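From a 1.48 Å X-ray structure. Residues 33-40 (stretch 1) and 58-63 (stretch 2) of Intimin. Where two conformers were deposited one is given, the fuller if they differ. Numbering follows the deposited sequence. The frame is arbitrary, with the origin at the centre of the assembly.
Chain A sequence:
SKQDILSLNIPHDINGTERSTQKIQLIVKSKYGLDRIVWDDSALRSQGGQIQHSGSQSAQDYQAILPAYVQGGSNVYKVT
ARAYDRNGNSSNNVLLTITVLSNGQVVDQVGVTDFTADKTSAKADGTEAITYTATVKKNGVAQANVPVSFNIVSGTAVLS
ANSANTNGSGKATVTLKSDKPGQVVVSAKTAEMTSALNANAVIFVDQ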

ATOM      1  N   GLY A  33      -0.315  37.275   9.032  1.00 14.17           N
ATOM      2  CA  GLY A  33       0.909  36.777   8.456  1.00 12.20           C
ATOM      3  C   GLY A  33       1.364  35.467   9.074  1.00 13.54           C
ATOM      4  O   GLY A  33       1.487  35.351  10.294  1.00 13.75           O
ATOM      5  N   LEU A  34       1.641  34.483   8.228  1.00 14.75           N
ATOM      6  CA  LEU A  34       2.096  33.192   8.714  1.00 12.49           C
ATOM      7  C   LEU A  34       3.488  33.317   9.315  1.00 14.10           C
ATOM      8  O   LEU A  34       4.374  33.966   8.744  1.00 16.17           O
ATOM      9  CB  LEU A  34       2.125  32.186   7.562  1.00 14.09           C
ATOM     10  CG  LEU A  34       2.641  30.775   7.871  1.00 13.41           C
ATOM     11  CD1 LEU A  34       1.699  30.026   8.798  1.00 15.03           C
ATOM     12  CD2 LEU A  34       2.877  29.978   6.584  1.00 13.64           C
ATOM     13  N   ASP A  35       3.673  32.715  10.490  1.00 10.42           N
ATOM     14  CA  ASP A  35       4.986  32.623  11.111  1.00 10.73           C
ATOM     15  C   ASP A  35       5.640  31.266  10.888  1.00 11.77           C
ATOM     16  O   ASP A  35       6.821  31.199  10.523  1.00 12.44           O
ATOM     17  CB  ASP A  35       4.880  32.937  12.613  1.00 11.41           C
ATOM     18  CG  ASP A  35       6.231  32.908  13.312  1.00 12.53           C
ATOM     19  OD1 ASP A  35       6.993  33.877  13.159  1.00 16.83           O
ATOM     20  OD2 ASP A  35       6.527  31.897  13.990  1.00 14.25           O
ATOM     21  N   ARG A  36       4.903  30.176  11.097  1.00  9.04           N
ATOM     22  CA  ARG A  36       5.499  28.848  11.037  1.00 10.38           C
ATOM     23  C   ARG A  36       4.411  27.788  11.047  1.00  9.05           C
ATOM     24  O   ARG A  36       3.245  28.058  11.365  1.00  7.60           O
ATOM     25  CB  ARG A  36       6.422  28.620  12.234  1.00  9.46           C
ATOM     26  CG  ARG A  36       5.666  28.559  13.541  1.00 11.94           C
ATOM     27  CD  ARG A  36       6.606  28.537  14.713  1.00 13.88           C
ATOM     28  NE  ARG A  36       5.904  28.332  15.978  1.00 12.39           N
ATOM     29  CZ  ARG A  36       5.243  29.268  16.638  1.00 10.60           C
ATOM     30  NH1 ARG A  36       5.159  30.501  16.158  1.00 12.53           N
ATOM     31  NH2 ARG A  36       4.658  28.960  17.790  1.00 13.02           N
ATOM     32  N   ILE A  37       4.821  26.560  10.702  1.00  8.27           N
ATOM     33  CA  ILE A  37       4.026  25.351  10.836  1.00  8.37           C
ATOM     34  C   ILE A  37       4.746  24.452  11.836  1.00  6.28           C
ATOM     35  O   ILE A  37       5.966  24.263  11.731  1.00  8.43           O
ATOM     36  CB  ILE A  37       3.898  24.601   9.493  1.00  9.68           C
ATOM     37  CG1 ILE A  37       3.461  25.524   8.353  1.00  9.78           C
ATOM     38  CG2 ILE A  37       2.950  23.443   9.644  1.00  9.50           C
ATOM     39  CD1 ILE A  37       2.073  26.121   8.510  1.00  9.48           C
ATOM     40  N   VAL A  38       3.995  23.881  12.771  0.70  5.89           N
ATOM     41  CA  VAL A  38       4.524  22.973  13.785  0.70  8.33           C
ATOM     42  C   VAL A  38       3.877  21.601  13.616  0.70  7.00           C
ATOM     43  O   VAL A  38       2.642  21.487  13.571  0.70  6.76           O
ATOM     44  CB  VAL A  38       4.284  23.521  15.204  0.70  9.00           C
ATOM     45  CG1 VAL A  38       4.691  22.503  16.241  0.70  8.90           C
ATOM     46  CG2 VAL A  38       5.049  24.828  15.411  0.70  9.82           C
ATOM     47  N   TRP A  39       4.708  20.560  13.529  1.00  6.88           N
ATOM     48  CA  TRP A  39       4.258  19.220  13.181  1.00  6.69           C
ATOM     49  C   TRP A  39       4.422  18.238  14.334  1.00  9.74           C
ATOM     50  O   TRP A  39       5.403  18.296  15.077  1.00  9.94           O
ATOM     51  CB  TRP A  39       5.084  18.642  12.017  1.00  7.99           C
ATOM     52  CG  TRP A  39       4.873  19.294  10.723  1.00  6.81           C
ATOM     53  CD1 TRP A  39       5.561  20.363  10.236  1.00  8.48           C
ATOM     54  CD2 TRP A  39       3.917  18.938   9.720  1.00  5.13           C
ATOM     55  NE1 TRP A  39       5.099  20.697   8.988  1.00  9.57           N
ATOM     56  CE2 TRP A  39       4.092  19.837   8.641  1.00  6.91           C
ATOM     57  CE3 TRP A  39       2.950  17.931   9.618  1.00  5.80           C
ATOM     58  CZ2 TRP A  39       3.330  19.767   7.488  1.00  8.33           C
ATOM     59  CZ3 TRP A  39       2.179  17.867   8.457  1.00  6.93           C
ATOM     60  CH2 TRP A  39       2.374  18.779   7.420  1.00  8.81           C
ATOM     61  N   ASP A  40       3.471  17.329  14.454  1.00  8.92           N
ATOM     62  CA  ASP A  40       3.615  16.082  15.213  1.00 10.40           C
ATOM     63  C   ASP A  40       3.700  14.963  14.181  1.00 10.38           C
ATOM     64  O   ASP A  40       2.690  14.583  13.584  1.00  9.35           O
ATOM     65  CB  ASP A  40       2.456  15.853  16.176  1.00 12.00           C
ATOM     66  CG  ASP A  40       2.520  14.482  16.871  1.00 16.98           C
ATOM     67  OD1 ASP A  40       3.376  13.647  16.517  1.00 16.04           O
ATOM     68  OD2 ASP A  40       1.702  14.236  17.788  1.00 19.77           O
TER
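Stretch 2 (58-63) SAQDYQ

Stretch 1 is extended from Leu34 to Asp40, and stretch 2 lies along it in roughly the same direction, the touching parts running 34° apart end to end. The second segment is assigned as strand only at its close: Ser58 to Asp61 form a type I beta turn, with Ala59 at phi/psi -68/-7° and Gln60 at -117/16°, before the chain enters a strand at Tyr62 and Gln63. The turn is closed by a weak backbone hydrogen bond, Asp61 N to Ser58 O at 3.3 Å, and Ser58, with chi1 t, places its OG to accept from Gln60 N at 3.2 Å. No clear direct hydrogen bond joins the two stretches, which bury 313 Å² between them and meet mainly through side chains.

In the strand, Leu34, Ile37 and Trp39 direct their CA-to-CB bonds toward stretch 2. The change from the usual alternation follows Asp35, whose psi of -47° departs from the extended range; Asp35 and Arg36 consequently both point away. There the carboxylate, at chi1 t, meets the guanidinium of Arg36, at chi1 p, in a salt bridge of 2.9 Å between Asp35 OD2 and Arg36 NH1.

Leu34 adopts the t,p rotamer, which brings its CD2 to 3.9 Å from Gln60 CB and 4.3 Å from Ala59 CB. The Ala59 methyl also approaches the strand backbone, its CB lying 3.8 Å from Asp35 O. Ile37, buried and m,m, is nearest in register to Gln60, their CA atoms 6.4 Å apart. Its CG1 packs 3.6 Å from Ala59 O and 4.2 Å from Gln60 CA, so this branch rests against the turn backbone, while its CB lies 3.8 Å from Tyr62 CE1.

Tyr62 has the largest area covered by stretch 1. With chi1 m and chi2 87°, its ring reaches back alongside Ile37 and offers one face to Trp39. Trp39, also m with chi2 near 90°, turns the edge of its indole toward that face: NE1 is 3.3 Å from Tyr62 CD2, and the centroids of the five-membered ring and the phenol ring are 4.4 Å apart, with planes at 58°. The two rotamers thus produce an edge-to-face pair.

The same tyrosine rotamer carries the hydroxyl to a water that bridges the segments. This water accepts from Ile37 N at 3.0 Å, donates to Ala59 O at 2.6 Å and is hydrogen-bonded to Tyr62 OH at 2.7 Å, linking backbone groups that do not pair directly.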

ATOM      1  N   SER A  58      10.445  29.341   2.217  1.00 30.43           N
ATOM      2  CA  SER A  58       9.032  29.483   2.546  1.00 28.57           C
ATOM      3  C   SER A  58       8.705  28.765   3.846  1.00 26.27           C
ATOM      4  O   SER A  58       9.053  27.591   4.022  1.00 28.60           O
ATOM      5  CB  SER A  58       8.169  28.911   1.420  1.00 29.86           C
ATOM      6  OG  SER A  58       6.841  28.694   1.865  1.00 29.98           O
ATOM      7  N   ALA A  59       8.030  29.471   4.752  1.00 23.21           N
ATOM      8  CA  ALA A  59       7.653  28.889   6.034  1.00 21.23           C
ATOM      9  C   ALA A  59       6.607  27.786   5.920  1.00 20.08           C
ATOM     10  O   ALA A  59       6.311  27.145   6.936  1.00 19.70           O
ATOM     11  CB  ALA A  59       7.114  29.978   6.966  1.00 22.61           C
ATOM     12  N   GLN A  60       6.035  27.545   4.736  1.00 18.80           N
ATOM     13  CA  GLN A  60       5.031  26.495   4.601  1.00 19.78           C
ATOM     14  C   GLN A  60       5.458  25.368   3.669  1.00 18.45           C
ATOM     15  O   GLN A  60       4.605  24.575   3.241  1.00 24.16           O
ATOM     16  CB  GLN A  60       3.671  27.037   4.130  1.00 25.29           C
ATOM     17  CG  GLN A  60       3.655  27.611   2.728  1.00 30.41           C
ATOM     18  CD  GLN A  60       2.241  27.771   2.192  1.00 30.80           C
ATOM     19  OE1 GLN A  60       1.735  26.898   1.483  1.00 33.01           O
ATOM     20  NE2 GLN A  60       1.598  28.870   2.532  1.00 25.85           N
ATOM     21  N   ASP A  61       6.747  25.267   3.344  0.56 16.39           N
ATOM     22  CA  ASP A  61       7.243  24.298   2.366  0.56 17.63           C
ATOM     23  C   ASP A  61       7.828  23.103   3.110  0.56 14.72           C
ATOM     24  O   ASP A  61       8.971  23.146   3.575  0.56 15.18           O
ATOM     25  CB  ASP A  61       8.287  24.943   1.459  0.56 22.73           C
ATOM     26  CG  ASP A  61       8.738  24.025   0.340  0.56 26.47           C
ATOM     27  OD1 ASP A  61       8.094  22.976   0.132  0.56 29.13           O
ATOM     28  OD2 ASP A  61       9.742  24.352  -0.327  0.56 32.11           O
ATOM     29  N   TYR A  62       7.047  22.026   3.194  1.00  9.68           N
ATOM     30  CA  TYR A  62       7.432  20.825   3.912  1.00 10.46           C
ATOM     31  C   TYR A  62       7.301  19.607   3.011  1.00 10.53           C
ATOM     32  O   TYR A  62       6.598  19.624   2.000  1.00 12.44           O
ATOM     33  CB  TYR A  62       6.550  20.638   5.158  1.00 12.42           C
ATOM     34  CG  TYR A  62       6.961  21.572   6.257  1.00  9.70           C
ATOM     35  CD1 TYR A  62       6.444  22.864   6.330  1.00 11.59           C
ATOM     36  CD2 TYR A  62       7.881  21.183   7.203  1.00  8.87           C
ATOM     37  CE1 TYR A  62       6.849  23.727   7.327  1.00 12.90           C
ATOM     38  CE2 TYR A  62       8.270  22.015   8.204  1.00 10.81           C
ATOM     39  CZ  TYR A  62       7.765  23.302   8.253  1.00 12.01           C
ATOM     40  OH  TYR A  62       8.166  24.138   9.265  1.00 12.96           O
ATOM     41  N   GLN A  63       7.999  18.554   3.397  1.00  9.33           N
ATOM     42  CA  GLN A  63       7.966  17.294   2.672  1.00  9.95           C
ATOM     43  C   GLN A  63       8.035  16.154   3.671  1.00 10.66           C
ATOM     44  O   GLN A  63       8.562  16.300   4.778  1.00 11.29           O
ATOM     45  CB  GLN A  63       9.140  17.181   1.697  1.00 13.02           C
ATOM     46  CG  GLN A  63      10.503  17.181   2.357  1.00 13.23           C
ATOM     47  CD  GLN A  63      11.629  17.507   1.380  1.00 16.83           C
ATOM     48  OE1 GLN A  63      11.387  17.903   0.238  1.00 20.35           O
ATOM     49  NE2 GLN A  63      12.860  17.307   1.822  1.00 18.35           N
TER
HETATM   50  O   HOH W   1       7.415  26.697   9.214  1.00 10.32           O